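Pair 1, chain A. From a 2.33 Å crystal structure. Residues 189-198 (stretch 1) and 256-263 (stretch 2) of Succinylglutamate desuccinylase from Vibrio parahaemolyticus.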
# COMPACT_ATOMS: atom_id res chain seq x y z
N HIS A 189 0.50 5.54 13.66
CA HIS A 189 1.08 4.54 14.54
C HIS A 189 1.63 3.33 13.78
O HIS A 189 1.67 2.22 14.32
CB HIS A 189 0.04 4.07 15.56
CG HIS A 189 -0.20 5.05 16.66
ND1 HIS A 189 0.17 6.38 16.58
CD2 HIS A 189 -0.81 4.92 17.87
CE1 HIS A 189 -0.19 7.01 17.67
NE2 HIS A 189 -0.79 6.15 18.48
N ILE A 190 2.05 3.55 12.54
CA ILE A 190 2.63 2.49 11.73
C ILE A 190 3.99 2.24 12.37
O ILE A 190 4.84 3.13 12.43
CB ILE A 190 2.79 2.92 10.26
CG1 ILE A 190 1.42 3.31 9.71
CG2 ILE A 190 3.38 1.79 9.43
CD1 ILE A 190 0.44 2.11 9.57
N GLU A 191 4.19 1.03 12.87
CA GLU A 191 5.41 0.68 13.57
C GLU A 191 6.73 0.83 12.84
O GLU A 191 7.74 1.14 13.46
CB GLU A 191 5.27 -0.75 14.11
CG GLU A 191 4.08 -0.88 15.06
CD GLU A 191 3.80 -2.31 15.45
OE1 GLU A 191 4.75 -3.00 15.89
OE2 GLU A 191 2.63 -2.74 15.34
N ALA A 192 6.73 0.62 11.53
CA ALA A 192 7.97 0.75 10.78
C ALA A 192 7.75 1.05 9.30
O ALA A 192 6.70 0.73 8.74
CB ALA A 192 8.78 -0.53 10.92
N VAL A 193 8.75 1.69 8.69
CA VAL A 193 8.70 2.01 7.27
C VAL A 193 9.99 1.53 6.62
O VAL A 193 11.08 1.83 7.09
CB VAL A 193 8.56 3.51 7.00
CG1 VAL A 193 8.31 3.74 5.51
CG2 VAL A 193 7.40 4.08 7.81
N LEU A 194 9.86 0.76 5.55
CA LEU A 194 11.01 0.24 4.83
C LEU A 194 11.21 1.15 3.60
O LEU A 194 10.29 1.35 2.81
CB LEU A 194 10.73 -1.20 4.37
CG LEU A 194 11.88 -2.16 4.04
CD1 LEU A 194 11.42 -3.11 2.94
CD2 LEU A 194 13.13 -1.40 3.59
N LEU A 195 12.40 1.73 3.48
CA LEU A 195 12.71 2.61 2.36
C LEU A 195 13.33 1.75 1.26
O LEU A 195 14.46 1.29 1.41
CB LEU A 195 13.70 3.68 2.80
CG LEU A 195 13.30 4.52 4.01
CD1 LEU A 195 14.43 5.47 4.35
CD2 LEU A 195 12.03 5.29 3.72
N SER A 196 12.61 1.52 0.17
CA SER A 196 13.16 0.70 -0.91
C SER A 196 14.42 1.33 -1.51
O SER A 196 14.55 2.55 -1.54
CB SER A 196 12.13 0.51 -2.03
OG SER A 196 11.05 -0.30 -1.60
N ASN A 197 15.34 0.50 -2.00
CA ASN A 197 16.56 1.00 -2.62
C ASN A 197 16.57 0.59 -4.09
O ASN A 197 17.55 0.80 -4.78
CB ASN A 197 17.82 0.47 -1.91
CG ASN A 197 18.11 -0.99 -2.25
OD1 ASN A 197 17.20 -1.78 -2.51
ND2 ASN A 197 19.39 -1.36 -2.22
N SER A 198 15.47 0.01 -4.57
CA SER A 198 15.40 -0.43 -5.96
C SER A 198 14.01 -0.27 -6.59
O SER A 198 12.99 -0.56 -5.96
CB SER A 198 15.84 -1.90 -6.04
OG SER A 198 15.92 -2.34 -7.38
N PRO A 256 8.36 8.33 16.62
CA PRO A 256 8.79 8.08 15.24
C PRO A 256 8.73 6.59 14.93
O PRO A 256 9.14 5.76 15.75
CB PRO A 256 10.21 8.61 15.21
CG PRO A 256 10.70 8.34 16.62
CD PRO A 256 9.50 8.74 17.46
N CYS A 257 8.21 6.24 13.76
CA CYS A 257 8.16 4.84 13.35
C CYS A 257 9.61 4.43 13.11
O CYS A 257 10.47 5.27 12.85
CB CYS A 257 7.34 4.68 12.07
SG CYS A 257 7.93 5.64 10.65
N ILE A 258 9.89 3.14 13.20
CA ILE A 258 11.25 2.67 12.96
C ILE A 258 11.53 2.79 11.46
O ILE A 258 10.68 2.47 10.63
CB ILE A 258 11.40 1.21 13.42
CG1 ILE A 258 11.13 1.12 14.93
CG2 ILE A 258 12.81 0.69 13.11
CD1 ILE A 258 10.92 -0.29 15.42
N LYS A 259 12.72 3.28 11.11
CA LYS A 259 13.10 3.45 9.72
C LYS A 259 14.09 2.35 9.34
O LYS A 259 15.09 2.14 10.04
CB LYS A 259 13.76 4.83 9.50
CG LYS A 259 13.03 6.03 10.12
CD LYS A 259 11.66 6.28 9.49
CE LYS A 259 11.03 7.58 10.00
NZ LYS A 259 10.86 7.61 11.49
N TYR A 260 13.81 1.65 8.25
CA TYR A 260 14.67 0.57 7.79
C TYR A 260 15.21 0.90 6.40
O TYR A 260 14.62 1.70 5.69
CB TYR A 260 13.89 -0.75 7.70
CG TYR A 260 13.58 -1.42 9.02
CD1 TYR A 260 14.54 -2.19 9.68
CD2 TYR A 260 12.33 -1.27 9.61
CE1 TYR A 260 14.25 -2.81 10.91
CE2 TYR A 260 12.04 -1.89 10.83
CZ TYR A 260 13.00 -2.65 11.47
OH TYR A 260 12.71 -3.26 12.68
N ARG A 261 16.33 0.29 6.04
CA ARG A 261 16.92 0.48 4.72
C ARG A 261 17.27 -0.93 4.27
O ARG A 261 17.35 -1.85 5.09
CB ARG A 261 18.20 1.34 4.78
CG ARG A 261 19.43 0.66 5.38
CD ARG A 261 20.67 1.57 5.27
NE ARG A 261 21.83 1.06 6.00
CZ ARG A 261 22.59 0.05 5.61
NH1 ARG A 261 22.32 -0.60 4.48
NH2 ARG A 261 23.62 -0.34 6.35
N VAL A 262 17.47 -1.12 2.97
CA VAL A 262 17.80 -2.44 2.47
C VAL A 262 19.29 -2.77 2.59
O VAL A 262 20.12 -2.21 1.88
CB VAL A 262 17.36 -2.59 1.00
CG1 VAL A 262 17.75 -3.96 0.47
CG2 VAL A 262 15.86 -2.36 0.90
N SER A 263 19.63 -3.66 3.52
CA SER A 263 21.02 -4.07 3.71
C SER A 263 21.49 -4.69 2.41
O SER A 263 22.49 -4.27 1.84
CB SER A 263 21.14 -5.10 4.84
OG SER A 263 20.66 -4.57 6.06
O HOH W 1 17.22 1.10 1.30

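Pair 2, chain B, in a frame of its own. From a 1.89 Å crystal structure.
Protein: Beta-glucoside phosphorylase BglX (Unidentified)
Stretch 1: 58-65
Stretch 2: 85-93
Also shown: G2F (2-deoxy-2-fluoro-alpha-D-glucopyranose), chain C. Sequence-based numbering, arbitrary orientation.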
# COMPACT_ATOMS: atom_id res chain seq x y z
N LEU B 58 17.91 16.63 13.36
CA LEU B 58 17.78 15.33 14.01
C LEU B 58 16.35 14.83 13.82
O LEU B 58 15.43 15.32 14.50
CB LEU B 58 18.15 15.43 15.49
CG LEU B 58 19.58 15.97 15.71
CD1 LEU B 58 19.90 16.15 17.20
CD2 LEU B 58 20.65 15.08 15.04
N PRO B 59 16.11 13.88 12.92
CA PRO B 59 14.73 13.54 12.56
C PRO B 59 14.03 12.74 13.64
O PRO B 59 14.65 12.12 14.51
CB PRO B 59 14.88 12.71 11.28
CG PRO B 59 16.21 12.07 11.41
CD PRO B 59 17.08 13.09 12.14
N GLY B 60 12.70 12.75 13.57
CA GLY B 60 11.90 11.98 14.51
C GLY B 60 11.67 10.55 14.06
O GLY B 60 11.34 9.69 14.88
N ALA B 61 11.83 10.28 12.76
CA ALA B 61 11.55 8.97 12.21
C ALA B 61 12.30 8.79 10.90
O ALA B 61 12.79 9.76 10.31
CB ALA B 61 10.04 8.76 11.98
N VAL B 62 12.40 7.54 10.45
CA VAL B 62 12.85 7.20 9.11
C VAL B 62 11.91 6.15 8.54
O VAL B 62 11.20 5.46 9.28
CB VAL B 62 14.30 6.68 9.07
CG1 VAL B 62 15.26 7.73 9.59
CG2 VAL B 62 14.43 5.40 9.87
N MET B 63 11.90 6.05 7.21
CA MET B 63 11.23 4.96 6.50
C MET B 63 12.23 4.27 5.60
O MET B 63 12.97 4.93 4.86
CB MET B 63 10.05 5.45 5.66
CG MET B 63 9.18 4.28 5.15
SD MET B 63 8.19 4.58 3.66
CE MET B 63 9.47 4.51 2.41
N TYR B 64 12.27 2.94 5.66
CA TYR B 64 13.13 2.14 4.80
C TYR B 64 12.40 1.87 3.49
O TYR B 64 11.28 1.35 3.49
CB TYR B 64 13.50 0.80 5.45
CG TYR B 64 14.32 0.86 6.72
CD1 TYR B 64 15.21 1.90 6.95
CD2 TYR B 64 14.22 -0.13 7.68
CE1 TYR B 64 15.96 1.96 8.10
CE2 TYR B 64 14.98 -0.08 8.85
CZ TYR B 64 15.84 0.97 9.04
OH TYR B 64 16.59 1.03 10.19
N ARG B 65 13.03 2.25 2.38
CA ARG B 65 12.67 1.70 1.08
C ARG B 65 13.03 0.22 1.05
O ARG B 65 13.72 -0.27 1.94
CB ARG B 65 13.40 2.44 -0.04
CG ARG B 65 12.86 3.84 -0.31
CD ARG B 65 11.47 3.83 -0.95
NE ARG B 65 11.39 2.94 -2.11
CZ ARG B 65 11.99 3.17 -3.27
NH1 ARG B 65 12.73 4.26 -3.44
NH2 ARG B 65 11.86 2.30 -4.27
N ILE B 85 17.16 10.83 20.69
CA ILE B 85 15.78 10.37 20.84
C ILE B 85 15.60 9.16 19.94
O ILE B 85 15.89 9.25 18.74
CB ILE B 85 14.77 11.47 20.46
CG1 ILE B 85 15.05 12.79 21.20
CG2 ILE B 85 13.36 10.99 20.72
CD1 ILE B 85 14.99 12.69 22.71
N PRO B 86 15.13 8.02 20.45
CA PRO B 86 14.88 6.87 19.57
C PRO B 86 13.97 7.25 18.41
O PRO B 86 13.06 8.06 18.54
CB PRO B 86 14.20 5.85 20.49
CG PRO B 86 14.64 6.20 21.85
CD PRO B 86 14.83 7.70 21.86
N LEU B 87 14.21 6.60 17.27
CA LEU B 87 13.46 6.84 16.05
C LEU B 87 12.25 5.92 15.95
O LEU B 87 12.32 4.74 16.31
CB LEU B 87 14.34 6.59 14.82
CG LEU B 87 15.56 7.49 14.65
CD1 LEU B 87 16.61 6.82 13.77
CD2 LEU B 87 15.12 8.81 14.05
N LEU B 88 11.14 6.45 15.44
CA LEU B 88 10.15 5.59 14.80
C LEU B 88 10.71 5.15 13.46
O LEU B 88 11.27 5.96 12.71
CB LEU B 88 8.82 6.32 14.61
CG LEU B 88 8.10 6.75 15.89
CD1 LEU B 88 6.93 7.62 15.54
CD2 LEU B 88 7.66 5.55 16.70
N ILE B 89 10.61 3.85 13.17
CA ILE B 89 11.17 3.27 11.95
C ILE B 89 10.01 2.67 11.17
O ILE B 89 9.43 1.65 11.58
CB ILE B 89 12.25 2.21 12.25
CG1 ILE B 89 13.43 2.86 12.98
CG2 ILE B 89 12.74 1.57 10.97
CD1 ILE B 89 14.44 1.88 13.51
N ALA B 90 9.67 3.30 10.05
CA ALA B 90 8.50 2.94 9.27
C ALA B 90 8.86 2.15 8.02
O ALA B 90 10.01 2.15 7.56
CB ALA B 90 7.72 4.20 8.88
N CYS B 91 7.85 1.47 7.47
CA CYS B 91 7.99 0.71 6.24
C CYS B 91 6.61 0.53 5.62
O CYS B 91 5.62 0.37 6.35
CB CYS B 91 8.66 -0.65 6.51
SG CYS B 91 9.35 -1.49 5.06
N ASN B 92 6.55 0.54 4.28
CA ASN B 92 5.32 0.26 3.54
C ASN B 92 5.14 -1.25 3.41
O ASN B 92 5.23 -1.83 2.32
CB ASN B 92 5.35 0.90 2.15
CG ASN B 92 5.19 2.41 2.18
OD1 ASN B 92 6.01 3.16 1.60
ND2 ASN B 92 4.13 2.87 2.79
N LEU B 93 4.86 -1.90 4.54
CA LEU B 93 4.68 -3.36 4.55
C LEU B 93 3.23 -3.68 4.19
O LEU B 93 2.39 -3.97 5.03
CB LEU B 93 5.07 -3.93 5.91
CG LEU B 93 6.54 -3.77 6.27
CD1 LEU B 93 6.71 -3.69 7.77
CD2 LEU B 93 7.36 -4.93 5.69
C1 G2F C . 2.64 8.46 0.17
C2 G2F C . 1.75 7.25 -0.26
C3 G2F C . 1.57 6.32 0.98
C4 G2F C . 2.98 5.93 1.50
C5 G2F C . 3.77 7.24 1.85
C6 G2F C . 5.24 6.91 2.32
O3 G2F C . 0.97 5.14 0.54
O4 G2F C . 2.80 5.23 2.71
O5 G2F C . 3.88 8.01 0.67
O6 G2F C . 5.84 6.08 1.36
F2 G2F C . 0.53 7.70 -0.65
O HOH W 2 14.26 10.84 16.93
O HOH W 3 8.75 0.50 2.15

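Both pairs are built from two adjacent parallel β-strands, and over the N, CA and C atoms of 14 central residues they superpose with an RMSD of 0.6 Å. The angle between strand directions is 24° in pair 1 and 27° in pair 2, with the same negative sign of crossing, and the axes approach to 4.8 and 4.6 Å. The register agrees as well: A192(A) opposite I258(A) corresponds to A61(B) opposite L88(B), V193(A) with K259(A) to V62(B) with I89(B), and L194(A) with Y260(A) to M63(B) with A90(B).

The hydrogen bonds confirm this match, because the same four backbone links recur. In pair 1 they run from I258(A) N to E191(A) O (2.9 Å), V193(A) N to I258(A) O (2.8 Å), Y260(A) N to V193(A) O (3.0 Å) and L195(A) N to Y260(A) O (3.1 Å). In pair 2 they run from L88(B) N to G60(B) O (3.3 Å), V62(B) N to L88(B) O (3.0 Å), A90(B) N to V62(B) O (2.8 Å) and Y64(B) N to A90(B) O (3.1 Å). N-H...O angles of 155° to 174° show that all eight are close to linear. Since these bonds use main-chain atoms alone, E191(A) and G60(B) can fill one position, their CA atoms 0.4 Å apart.

One packing contact that recurs almost unchanged lies at the alanines. A192(A) CB is 4.0 Å from I258(A) CB, and A61(B) CB is 3.8 Å from L88(B) CB; the small side chain accompanies CA-CA distances of only 4.4 and 4.5 Å.

Further along that face the solutions diverge. Y260(A) and A90(B) coincide at CA to 0.1 Å, yet their side-chain centres lie 2.6 Å apart. The tyrosine, chi1 m, turns its ring edge to the alanine, with A192(A) CB 3.5 Å from Y260(A) CE2, while L194(A) CD2 lies 4.2 Å from Y260(A) CB. In pair 2 the partner is only an alanine. M63(B), which matches L194(A) and has chi1 t, places its CG 4.0 Å from A90(B) CB.

On the face of V193(A) and V62(B), the valines superpose to 0.2 Å at both CA and side-chain centre but adopt different rotamers, t and m. V193(A) CG2 meets C257(A) SG at 3.3 Å. V62(B) CG2 instead packs on I89(B) CG1 at 4.1 Å, with L87(B), the counterpart of C257(A), farther off. K259(A), matching I89(B), bonds back within its own stretch: K259(A) NZ donates to C257(A) O at 2.7 Å. I89(B) also places CG2 over one face of the Y64(B) ring, 3.9 Å from the centroid, a CH-pi contact.

Beyond the last direct backbone bond, a water spans the gap in both pairs. Water 1 donates to L195(A) O and accepts from V262(A) N, both at 2.8 Å; water 3 donates to Y64(B) O at 3.0 Å and accepts from N92(B) N at 3.1 Å. These residues match in the superposition, so the bridge belongs to the shared geometry.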